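Long-range contacts in possible sortase-like protein (Corynebacterium diphtheriae, PDB 5UUS), which probably acts as a membrane-anchored sortase, a cysteine transpeptidase of the kind that attaches sorted proteins to the cell wall or to one another: residues T116-R122 and L211-K217; R148-Y154 and G185-I189; L104-I110 and Y121-P125. One frame throughout, in Å; residues are numbered along the deposited sequence.

How the contacts relate
Contacts 1 and 3 hold the same strand, 117-123, from its two neighbours: strand 204-216 in contact 1 and strand 109-114 in contact 3, with Y121 and R122 serving both. Their centres lie about 11 and 10 Å from the centre of the chain, against about 15 Å for contact 2, and all three mix buried with more exposed residues. Chemistry follows place. Contacts 1 and 3 are built on antiparallel backbone hydrogen bonds, with a bulge in the one and a turn leading into the other, whereas contact 2 ties a helix and the loop after it to the approach of a strand, mainly through charged side chains and one backbone carbonyl. L211 and G188 bring contacts 1 and 2 together in the sheet.

Contact 1 (T116-R122 and L211-K217); sequences TSWSVYR and LTEHFPK
W118 lays its CB over one face of the F215 ring, 4.1 Å from the ring centroid, while the five-membered part of the indole meets the same ring obliquely, the planes 34° apart. F215 comes over W118 because its CG stands between its own backbone N and carbonyl carbon (chi1 57°). On the opposite face of the sheet, L211 sets CD1 over one face of the Y121 ring, 3.9 Å from the centroid and close to the ring normal. The imidazole of H214 is engaged at its edge: ND1 lies 2.8 Å from S119 OG in a hydrogen bond whose donor could be either. A water in the plane of the R122 guanidinium accepts from NE at 3.0 Å, bonds T212 OG1 and donates to E213 OE2; R122 NH2 is salt-bridged to E228. K217 runs extended past the indole, its CE 3.7 Å from W118 NE1, and its NZ pairs with E113. Regular antiparallel pairing is interrupted once, where V120 O accepts both T212 N, at 2.9 Å, and E213 N, at 3.3 Å. This classic beta bulge shifts the register by one residue. Strand 117-123 is held between 204-216 here and 109-114, while P223 packs on W118 and V120 and Q145 of helix 143-151 bonds L211 O.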
loop_
_atom_site.group_PDB
_atom_site.type_symbol
_atom_site.label_atom_id
_atom_site.label_comp_id
_atom_site.label_asym_id
_atom_site.label_seq_id
_atom_site.Cartn_x
_atom_site.Cartn_y
_atom_site.Cartn_z
ATOM N N THR A 116 -2.096 -14.440 7.571
ATOM C CA THR A 116 -2.700 -14.312 8.881
ATOM C C THR A 116 -3.624 -13.109 9.045
ATOM O O THR A 116 -4.226 -12.957 10.106
ATOM C CB THR A 116 -1.615 -14.203 9.983
ATOM O OG1 THR A 116 -0.784 -13.078 9.699
ATOM C CG2 THR A 116 -0.738 -15.442 10.034
ATOM N N SER A 117 -3.765 -12.245 8.033
ATOM C CA SER A 117 -4.429 -10.976 8.306
ATOM C C SER A 117 -5.061 -10.317 7.078
ATOM O O SER A 117 -4.752 -10.666 5.940
ATOM C CB SER A 117 -3.432 -9.992 8.922
ATOM O OG SER A 117 -2.500 -9.560 7.931
ATOM N N TRP A 118 -5.944 -9.354 7.344
ATOM C CA TRP A 118 -6.496 -8.467 6.316
ATOM C C TRP A 118 -6.145 -7.041 6.722
ATOM O O TRP A 118 -6.260 -6.702 7.903
ATOM C CB TRP A 118 -8.026 -8.618 6.191
ATOM C CG TRP A 118 -8.490 -9.883 5.556
ATOM C CD1 TRP A 118 -8.931 -11.033 6.202
ATOM C CD2 TRP A 118 -8.591 -10.153 4.148
ATOM N NE1 TRP A 118 -9.282 -11.981 5.272
ATOM C CE2 TRP A 118 -9.082 -11.475 4.006
ATOM C CE3 TRP A 118 -8.307 -9.407 2.992
ATOM C CZ2 TRP A 118 -9.307 -12.064 2.755
ATOM C CZ3 TRP A 118 -8.537 -9.985 1.743
ATOM C CH2 TRP A 118 -9.034 -11.303 1.637
ATOM N N SER A 119 -5.700 -6.226 5.752
ATOM C CA SER A 119 -5.437 -4.805 5.957
ATOM C C SER A 119 -6.219 -4.018 4.907
ATOM O O SER A 119 -6.334 -4.452 3.760
ATOM C CB SER A 119 -3.940 -4.476 5.832
ATOM O OG SER A 119 -3.160 -5.254 6.703
ATOM N N VAL A 120 -6.764 -2.877 5.309
ATOM C CA VAL A 120 -7.369 -1.969 4.355
ATOM C C VAL A 120 -6.612 -0.672 4.434
ATOM O O VAL A 120 -6.534 -0.068 5.510
ATOM C CB VAL A 120 -8.853 -1.713 4.651
ATOM C CG1 VAL A 120 -9.422 -0.661 3.680
ATOM C CG2 VAL A 120 -9.626 -3.030 4.580
ATOM N N TYR A 121 -6.050 -0.266 3.303
ATOM C CA TYR A 121 -5.481 1.068 3.146
ATOM C C TYR A 121 -6.383 1.934 2.268
ATOM O O TYR A 121 -7.094 1.424 1.409
ATOM C CB TYR A 121 -4.097 1.000 2.525
ATOM C CG TYR A 121 -3.051 0.290 3.342
ATOM C CD1 TYR A 121 -2.889 -1.092 3.250
ATOM C CD2 TYR A 121 -2.183 1.005 4.171
ATOM C CE1 TYR A 121 -1.897 -1.753 3.991
ATOM C CE2 TYR A 121 -1.188 0.353 4.907
ATOM C CZ TYR A 121 -1.057 -1.027 4.810
ATOM O OH TYR A 121 -0.072 -1.685 5.516
ATOM N N ARG A 122 -6.353 3.243 2.477
ATOM C CA ARG A 122 -7.150 4.137 1.649
ATOM C C ARG A 122 -6.287 5.259 1.088
ATOM O O ARG A 122 -5.479 5.856 1.801
ATOM C CB ARG A 122 -8.328 4.656 2.454
ATOM C CG ARG A 122 -9.269 3.512 2.811
ATOM C CD ARG A 122 -10.696 3.954 2.872
ATOM N NE ARG A 122 -11.587 2.836 3.165
ATOM C CZ ARG A 122 -12.486 2.359 2.314
ATOM N NH1 ARG A 122 -12.644 2.914 1.110
ATOM N NH2 ARG A 122 -13.247 1.344 2.672
ATOM N N LEU A 211 -3.424 3.380 6.386
ATOM C CA LEU A 211 -4.077 2.207 6.982
ATOM C C LEU A 211 -5.259 2.593 7.863
ATOM O O LEU A 211 -5.115 3.424 8.773
ATOM C CB LEU A 211 -3.057 1.408 7.806
ATOM C CG LEU A 211 -3.506 0.126 8.524
ATOM C CD1 LEU A 211 -3.707 -0.989 7.503
ATOM C CD2 LEU A 211 -2.416 -0.283 9.519
ATOM N N THR A 212 -6.411 1.966 7.606
ATOM C CA THR A 212 -7.649 2.265 8.337
ATOM C C THR A 212 -8.216 1.016 9.019
ATOM O O THR A 212 -8.979 1.126 9.972
ATOM C CB THR A 212 -8.752 2.856 7.405
ATOM O OG1 THR A 212 -9.095 1.893 6.400
ATOM C CG2 THR A 212 -8.263 4.147 6.704
ATOM N N GLU A 213 -7.868 -0.158 8.504
ATOM C CA GLU A 213 -8.240 -1.433 9.141
ATOM C C GLU A 213 -7.096 -2.428 9.116
ATOM O O GLU A 213 -6.374 -2.519 8.120
ATOM C CB GLU A 213 -9.421 -2.090 8.445
ATOM C CG GLU A 213 -10.743 -1.406 8.513
ATOM C CD GLU A 213 -11.802 -2.221 7.764
ATOM O OE1 GLU A 213 -12.160 -3.335 8.232
ATOM O OE2 GLU A 213 -12.249 -1.758 6.688
ATOM N N HIS A 214 -6.949 -3.205 10.194
ATOM C CA HIS A 214 -5.980 -4.317 10.215
ATOM C C HIS A 214 -6.402 -5.343 11.265
ATOM O O HIS A 214 -6.512 -5.008 12.438
ATOM C CB HIS A 214 -4.544 -3.840 10.508
ATOM C CG HIS A 214 -3.533 -4.956 10.553
ATOM N ND1 HIS A 214 -3.180 -5.687 9.439
ATOM C CD2 HIS A 214 -2.822 -5.478 11.587
ATOM C CE1 HIS A 214 -2.288 -6.603 9.778
ATOM N NE2 HIS A 214 -2.054 -6.500 11.070
ATOM N N PHE A 215 -6.685 -6.573 10.838
ATOM C CA PHE A 215 -7.198 -7.583 11.778
ATOM C C PHE A 215 -6.805 -8.990 11.314
ATOM O O PHE A 215 -6.496 -9.198 10.125
ATOM C CB PHE A 215 -8.728 -7.451 11.947
ATOM C CG PHE A 215 -9.500 -7.566 10.669
ATOM C CD1 PHE A 215 -9.912 -8.805 10.197
ATOM C CD2 PHE A 215 -9.821 -6.427 9.941
ATOM C CE1 PHE A 215 -10.628 -8.909 9.010
ATOM C CE2 PHE A 215 -10.530 -6.518 8.747
ATOM C CZ PHE A 215 -10.936 -7.763 8.282
ATOM N N PRO A 216 -6.786 -9.959 12.258
ATOM C CA PRO A 216 -6.346 -11.328 11.961
ATOM C C PRO A 216 -7.417 -12.165 11.268
ATOM O O PRO A 216 -8.596 -11.935 11.464
ATOM C CB PRO A 216 -6.028 -11.903 13.347
ATOM C CG PRO A 216 -7.029 -11.196 14.251
ATOM C CD PRO A 216 -7.093 -9.771 13.688
ATOM N N LYS A 217 -6.986 -13.126 10.460
ATOM C CA LYS A 217 -7.880 -14.105 9.878
ATOM C C LYS A 217 -8.328 -15.089 10.965
ATOM O O LYS A 217 -8.011 -14.888 12.128
ATOM C CB LYS A 217 -7.184 -14.869 8.753
ATOM C CG LYS A 217 -6.828 -14.053 7.529
ATOM C CD LYS A 217 -6.255 -14.933 6.466
ATOM C CE LYS A 217 -6.347 -14.225 5.124
ATOM N NZ LYS A 217 -5.693 -14.990 4.049
HETATM O O HOH W 1 -11.817 1.300 5.762
#

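Contact 2 (R148-Y154 and G185-I189); sequences RITHGDY and GMEGI. With EDO (1,2-ethanediol), chain G.
R148 grips G185 O with two nitrogens at once, NH2 at 2.8 Å and NH1 at 3.0 Å, and spends the remaining N-H groups of its guanidinium just as fully. The second hydrogen of NH2 goes to E187 OE2, 2.8 Å away, in a salt bridge that meets OE2 on its anti side, the carboxylate plane standing 75° from that of the guanidinium. The second hydrogen of NH1 reaches D153 OD2 at 2.9 Å, in the guanidinium plane. NE donates to O2 of a 1,2-ethanediol molecule, probably from the crystallisation liquor; the same O2 also accepts from D153 N. In this crystal all five N-H bonds have an acceptor, and these partners round the edge, G185 O somewhat tilted from the plane, should fix the rotation of the group. A bend at chi3 (77°) turns the arginine toward them, and Y154 CE1 lies 3.8 Å above the centre of one guanidinium face. E187 is held at both oxygens, since OE1 accepts from Q145. Its backbone N makes a weak bond to Y154 OH at 3.0 Å, and Y154 N in turn bonds R148 O. Beyond these polar groups, Y154 CE2 touches I189 CG1 at 3.8 Å. The arrangement is a salt-bridge network of R148, D153 and E187, joining the C-terminal part of helix 143-151 and the loop after it to the residues leading into strand 188-193. That strand belongs to the sortase beta-barrel and runs on toward C195, the predicted acyl-thioester residue, though the network itself lies away from that site.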
loop_
_atom_site.group_PDB
_atom_site.type_symbol
_atom_site.label_atom_id
_atom_site.label_comp_id
_atom_site.label_asym_id
_atom_site.label_seq_id
_atom_site.Cartn_x
_atom_site.Cartn_y
_atom_site.Cartn_z
ATOM N N ARG A 148 -3.903 14.879 11.380
ATOM C CA ARG A 148 -2.504 14.579 11.056
ATOM C C ARG A 148 -2.189 14.756 9.563
ATOM O O ARG A 148 -1.130 15.252 9.199
ATOM C CB ARG A 148 -2.155 13.154 11.476
ATOM C CG ARG A 148 -2.412 12.847 12.928
ATOM C CD ARG A 148 -1.798 11.485 13.261
ATOM N NE ARG A 148 -0.348 11.612 13.398
ATOM C CZ ARG A 148 0.494 10.604 13.617
ATOM N NH1 ARG A 148 1.780 10.855 13.767
ATOM N NH2 ARG A 148 0.058 9.351 13.680
ATOM N N ILE A 149 -3.119 14.344 8.707
ATOM C CA ILE A 149 -2.980 14.512 7.259
ATOM C C ILE A 149 -3.000 15.979 6.856
ATOM O O ILE A 149 -2.293 16.395 5.926
ATOM C CB ILE A 149 -4.098 13.748 6.503
ATOM C CG1 ILE A 149 -3.859 12.221 6.611
ATOM C CG2 ILE A 149 -4.213 14.221 5.039
ATOM C CD1 ILE A 149 -5.083 11.370 6.259
ATOM N N THR A 150 -3.780 16.783 7.573
ATOM C CA THR A 150 -3.930 18.185 7.175
ATOM C C THR A 150 -2.874 19.118 7.796
ATOM O O THR A 150 -2.343 19.977 7.095
ATOM C CB THR A 150 -5.332 18.707 7.511
ATOM O OG1 THR A 150 -6.308 17.795 6.999
ATOM C CG2 THR A 150 -5.566 20.120 6.884
ATOM N N HIS A 151 -2.544 18.928 9.076
ATOM C CA HIS A 151 -1.712 19.871 9.831
ATOM C C HIS A 151 -0.606 19.225 10.635
ATOM O O HIS A 151 0.118 19.913 11.356
ATOM C CB HIS A 151 -2.570 20.673 10.810
ATOM C CG HIS A 151 -3.673 21.439 10.160
ATOM N ND1 HIS A 151 -4.989 21.319 10.548
ATOM C CD2 HIS A 151 -3.655 22.349 9.154
ATOM C CE1 HIS A 151 -5.738 22.118 9.806
ATOM N NE2 HIS A 151 -4.951 22.753 8.952
ATOM N N GLY A 152 -0.501 17.903 10.548
ATOM C CA GLY A 152 0.403 17.166 11.410
ATOM C C GLY A 152 1.537 16.502 10.669
ATOM O O GLY A 152 2.046 17.025 9.668
ATOM N N ASP A 153 1.949 15.339 11.165
ATOM C CA ASP A 153 3.118 14.662 10.617
ATOM C C ASP A 153 2.960 14.228 9.153
ATOM O O ASP A 153 3.939 13.940 8.478
ATOM C CB ASP A 153 3.450 13.456 11.484
ATOM C CG ASP A 153 3.821 13.857 12.906
ATOM O OD1 ASP A 153 4.308 14.987 13.112
ATOM O OD2 ASP A 153 3.626 13.049 13.821
ATOM N N TYR A 154 1.727 14.164 8.682
ATOM C CA TYR A 154 1.442 13.700 7.333
ATOM C C TYR A 154 0.978 14.850 6.419
ATOM O O TYR A 154 0.471 14.634 5.320
ATOM C CB TYR A 154 0.414 12.549 7.420
ATOM C CG TYR A 154 1.058 11.316 8.042
ATOM C CD1 TYR A 154 1.127 11.164 9.425
ATOM C CD2 TYR A 154 1.676 10.346 7.245
ATOM C CE1 TYR A 154 1.747 10.054 10.006
ATOM C CE2 TYR A 154 2.305 9.229 7.825
ATOM C CZ TYR A 154 2.332 9.100 9.201
ATOM O OH TYR A 154 2.965 8.017 9.777
ATOM N N GLY A 185 4.469 6.125 16.995
ATOM C CA GLY A 185 3.595 7.252 16.727
ATOM C C GLY A 185 3.134 7.360 15.279
ATOM O O GLY A 185 2.286 8.193 14.951
ATOM N N MET A 186 3.678 6.516 14.407
ATOM C CA MET A 186 3.338 6.580 12.981
ATOM C C MET A 186 2.016 5.891 12.650
ATOM O O MET A 186 1.620 4.933 13.310
ATOM C CB MET A 186 4.441 5.945 12.149
ATOM C CG MET A 186 5.764 6.690 12.192
ATOM S SD MET A 186 7.004 5.668 11.378
ATOM C CE MET A 186 8.390 6.785 11.478
ATOM N N GLU A 187 1.324 6.415 11.643
ATOM C CA GLU A 187 0.265 5.667 10.965
ATOM C C GLU A 187 0.886 4.550 10.124
ATOM O O GLU A 187 2.085 4.534 9.875
ATOM C CB GLU A 187 -0.567 6.592 10.062
ATOM C CG GLU A 187 -1.194 7.766 10.802
ATOM C CD GLU A 187 -2.213 7.313 11.860
ATOM O OE1 GLU A 187 -2.934 6.312 11.626
ATOM O OE2 GLU A 187 -2.283 7.964 12.917
ATOM N N GLY A 188 0.057 3.620 9.679
ATOM C CA GLY A 188 0.480 2.688 8.672
ATOM C C GLY A 188 0.293 3.342 7.306
ATOM O O GLY A 188 -0.796 3.828 6.960
ATOM N N ILE A 189 1.365 3.343 6.525
ATOM C CA ILE A 189 1.287 3.788 5.150
ATOM C C ILE A 189 1.532 2.631 4.197
ATOM O O ILE A 189 2.350 1.758 4.481
ATOM C CB ILE A 189 2.312 4.898 4.888
ATOM C CG1 ILE A 189 1.915 6.129 5.702
ATOM C CG2 ILE A 189 2.357 5.260 3.367
ATOM C CD1 ILE A 189 0.737 6.879 5.113
HETATM C C1 EDO G . 1.986 14.734 16.154
HETATM O O1 EDO G . 2.186 16.154 16.271
HETATM C C2 EDO G . 0.676 14.411 15.422
HETATM O O2 EDO G . 0.846 14.407 13.991
HETATM O O HOH W 2 4.148 6.354 8.458
#

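Contact 3 (L104-I110 and Y121-P125); sequences LNVCDAI and YRVMP
With CG1 anti to the backbone N (chi1 175°), V123 turns CG2 toward L104 CD1, 4.1 Å away; its CB, placed by the backbone, lies 3.4 Å from N105 O. V106 CG2 packs on V123 O and lies 4.0 Å from P125 CD. A bend at chi2 (-147°) carries R122 NH1 to C107 O at 2.8 Å; the donor lies nearly in line with the C=O, and A109 CB sits over one face of the guanidinium, whose NH2 is salt-bridged to E228. Residues N105 to D108 form a type II beta turn, C107 taking the positive phi, as the chain enters the hairpin of strands 109-114 and 117-123. The turn is closed by D108 N to N105 O, and N105 N approaches D108 OD2 from above the carboxylate plane at 2.7 Å. Across the contact, C107 N bonds V123 O at 2.7 Å and V123 N bonds D108 O. A109 and R122 then form a non-hydrogen-bonded pair, followed by I110 and Y121, which bond in both directions. C107 is further tied by its disulfide to C140, and P125 rests on helix 130-137.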
loop_
_atom_site.group_PDB
_atom_site.type_symbol
_atom_site.label_atom_id
_atom_site.label_comp_id
_atom_site.label_asym_id
_atom_site.label_seq_id
_atom_site.Cartn_x
_atom_site.Cartn_y
_atom_site.Cartn_z
ATOM N N LEU A 104 -6.873 6.209 -9.517
ATOM C CA LEU A 104 -7.316 6.146 -8.112
ATOM C C LEU A 104 -7.677 7.525 -7.565
ATOM O O LEU A 104 -7.056 8.533 -7.919
ATOM C CB LEU A 104 -6.244 5.519 -7.235
ATOM C CG LEU A 104 -5.994 4.026 -7.450
ATOM C CD1 LEU A 104 -4.718 3.600 -6.749
ATOM C CD2 LEU A 104 -7.148 3.209 -6.929
ATOM N N ASN A 105 -8.704 7.576 -6.726
ATOM C CA ASN A 105 -9.065 8.823 -6.053
ATOM C C ASN A 105 -8.898 8.681 -4.565
ATOM O O ASN A 105 -8.850 7.551 -4.060
ATOM C CB ASN A 105 -10.500 9.221 -6.361
ATOM C CG ASN A 105 -10.767 9.322 -7.843
ATOM O OD1 ASN A 105 -11.725 8.729 -8.352
ATOM N ND2 ASN A 105 -9.909 10.045 -8.552
ATOM N N VAL A 106 -8.829 9.814 -3.860
ATOM C CA VAL A 106 -8.735 9.787 -2.400
ATOM C C VAL A 106 -9.841 8.902 -1.826
ATOM O O VAL A 106 -10.961 8.908 -2.327
ATOM C CB VAL A 106 -8.822 11.203 -1.781
ATOM C CG1 VAL A 106 -10.081 11.904 -2.231
ATOM C CG2 VAL A 106 -8.791 11.131 -0.240
ATOM N N CYS A 107 -9.476 8.099 -0.825
ATOM C CA CYS A 107 -10.376 7.211 -0.080
ATOM C C CYS A 107 -10.683 5.888 -0.795
ATOM O O CYS A 107 -11.286 4.992 -0.201
ATOM C CB CYS A 107 -11.679 7.946 0.281
ATOM S SG CYS A 107 -11.506 9.099 1.682
ATOM N N ASP A 108 -10.261 5.745 -2.049
ATOM C CA ASP A 108 -10.301 4.438 -2.710
ATOM C C ASP A 108 -9.521 3.401 -1.856
ATOM O O ASP A 108 -8.432 3.707 -1.349
ATOM C CB ASP A 108 -9.691 4.515 -4.121
ATOM C CG ASP A 108 -10.632 5.121 -5.147
ATOM O OD1 ASP A 108 -11.829 5.327 -4.840
ATOM O OD2 ASP A 108 -10.169 5.355 -6.284
ATOM N N ALA A 109 -10.074 2.190 -1.715
ATOM C CA ALA A 109 -9.477 1.139 -0.876
ATOM C C ALA A 109 -8.428 0.328 -1.621
ATOM O O ALA A 109 -8.591 0.005 -2.804
ATOM C CB ALA A 109 -10.572 0.189 -0.338
ATOM N N ILE A 110 -7.343 0.020 -0.925
ATOM C CA ILE A 110 -6.410 -0.991 -1.370
ATOM C C ILE A 110 -6.452 -2.069 -0.268
ATOM O O ILE A 110 -6.109 -1.791 0.872
ATOM C CB ILE A 110 -4.985 -0.461 -1.535
ATOM C CG1 ILE A 110 -4.965 0.920 -2.261
ATOM C CG2 ILE A 110 -4.074 -1.551 -2.164
ATOM C CD1 ILE A 110 -5.491 0.865 -3.612
ATOM N N TYR A 121 -6.050 -0.266 3.303
ATOM C CA TYR A 121 -5.481 1.068 3.146
ATOM C C TYR A 121 -6.383 1.934 2.268
ATOM O O TYR A 121 -7.094 1.424 1.409
ATOM C CB TYR A 121 -4.097 1.000 2.525
ATOM C CG TYR A 121 -3.051 0.290 3.342
ATOM C CD1 TYR A 121 -2.889 -1.092 3.250
ATOM C CD2 TYR A 121 -2.183 1.005 4.171
ATOM C CE1 TYR A 121 -1.897 -1.753 3.991
ATOM C CE2 TYR A 121 -1.188 0.353 4.907
ATOM C CZ TYR A 121 -1.057 -1.027 4.810
ATOM O OH TYR A 121 -0.072 -1.685 5.516
ATOM N N ARG A 122 -6.353 3.243 2.477
ATOM C CA ARG A 122 -7.150 4.137 1.649
ATOM C C ARG A 122 -6.287 5.259 1.088
ATOM O O ARG A 122 -5.479 5.856 1.801
ATOM C CB ARG A 122 -8.328 4.656 2.454
ATOM C CG ARG A 122 -9.269 3.512 2.811
ATOM C CD ARG A 122 -10.696 3.954 2.872
ATOM N NE ARG A 122 -11.587 2.836 3.165
ATOM C CZ ARG A 122 -12.486 2.359 2.314
ATOM N NH1 ARG A 122 -12.644 2.914 1.110
ATOM N NH2 ARG A 122 -13.247 1.344 2.672
ATOM N N VAL A 123 -6.420 5.487 -0.216
ATOM C CA VAL A 123 -5.626 6.491 -0.904
ATOM C C VAL A 123 -5.772 7.850 -0.217
ATOM O O VAL A 123 -6.892 8.311 0.089
ATOM C CB VAL A 123 -6.026 6.579 -2.395
ATOM C CG1 VAL A 123 -5.275 7.710 -3.083
ATOM C CG2 VAL A 123 -5.748 5.237 -3.097
ATOM N N MET A 124 -4.639 8.476 0.066
ATOM C CA MET A 124 -4.646 9.758 0.769
ATOM C C MET A 124 -5.044 10.917 -0.149
ATOM O O MET A 124 -5.004 10.774 -1.361
ATOM C CB MET A 124 -3.265 10.003 1.381
ATOM C CG MET A 124 -3.034 9.075 2.656
ATOM S SD MET A 124 -1.328 9.211 3.196
ATOM C CE MET A 124 -1.239 10.924 3.728
ATOM N N PRO A 125 -5.408 12.074 0.416
ATOM C CA PRO A 125 -5.754 13.207 -0.473
ATOM C C PRO A 125 -4.664 13.574 -1.501
ATOM O O PRO A 125 -3.473 13.640 -1.177
ATOM C CB PRO A 125 -5.985 14.360 0.512
ATOM C CG PRO A 125 -6.431 13.670 1.777
ATOM C CD PRO A 125 -5.627 12.391 1.837
#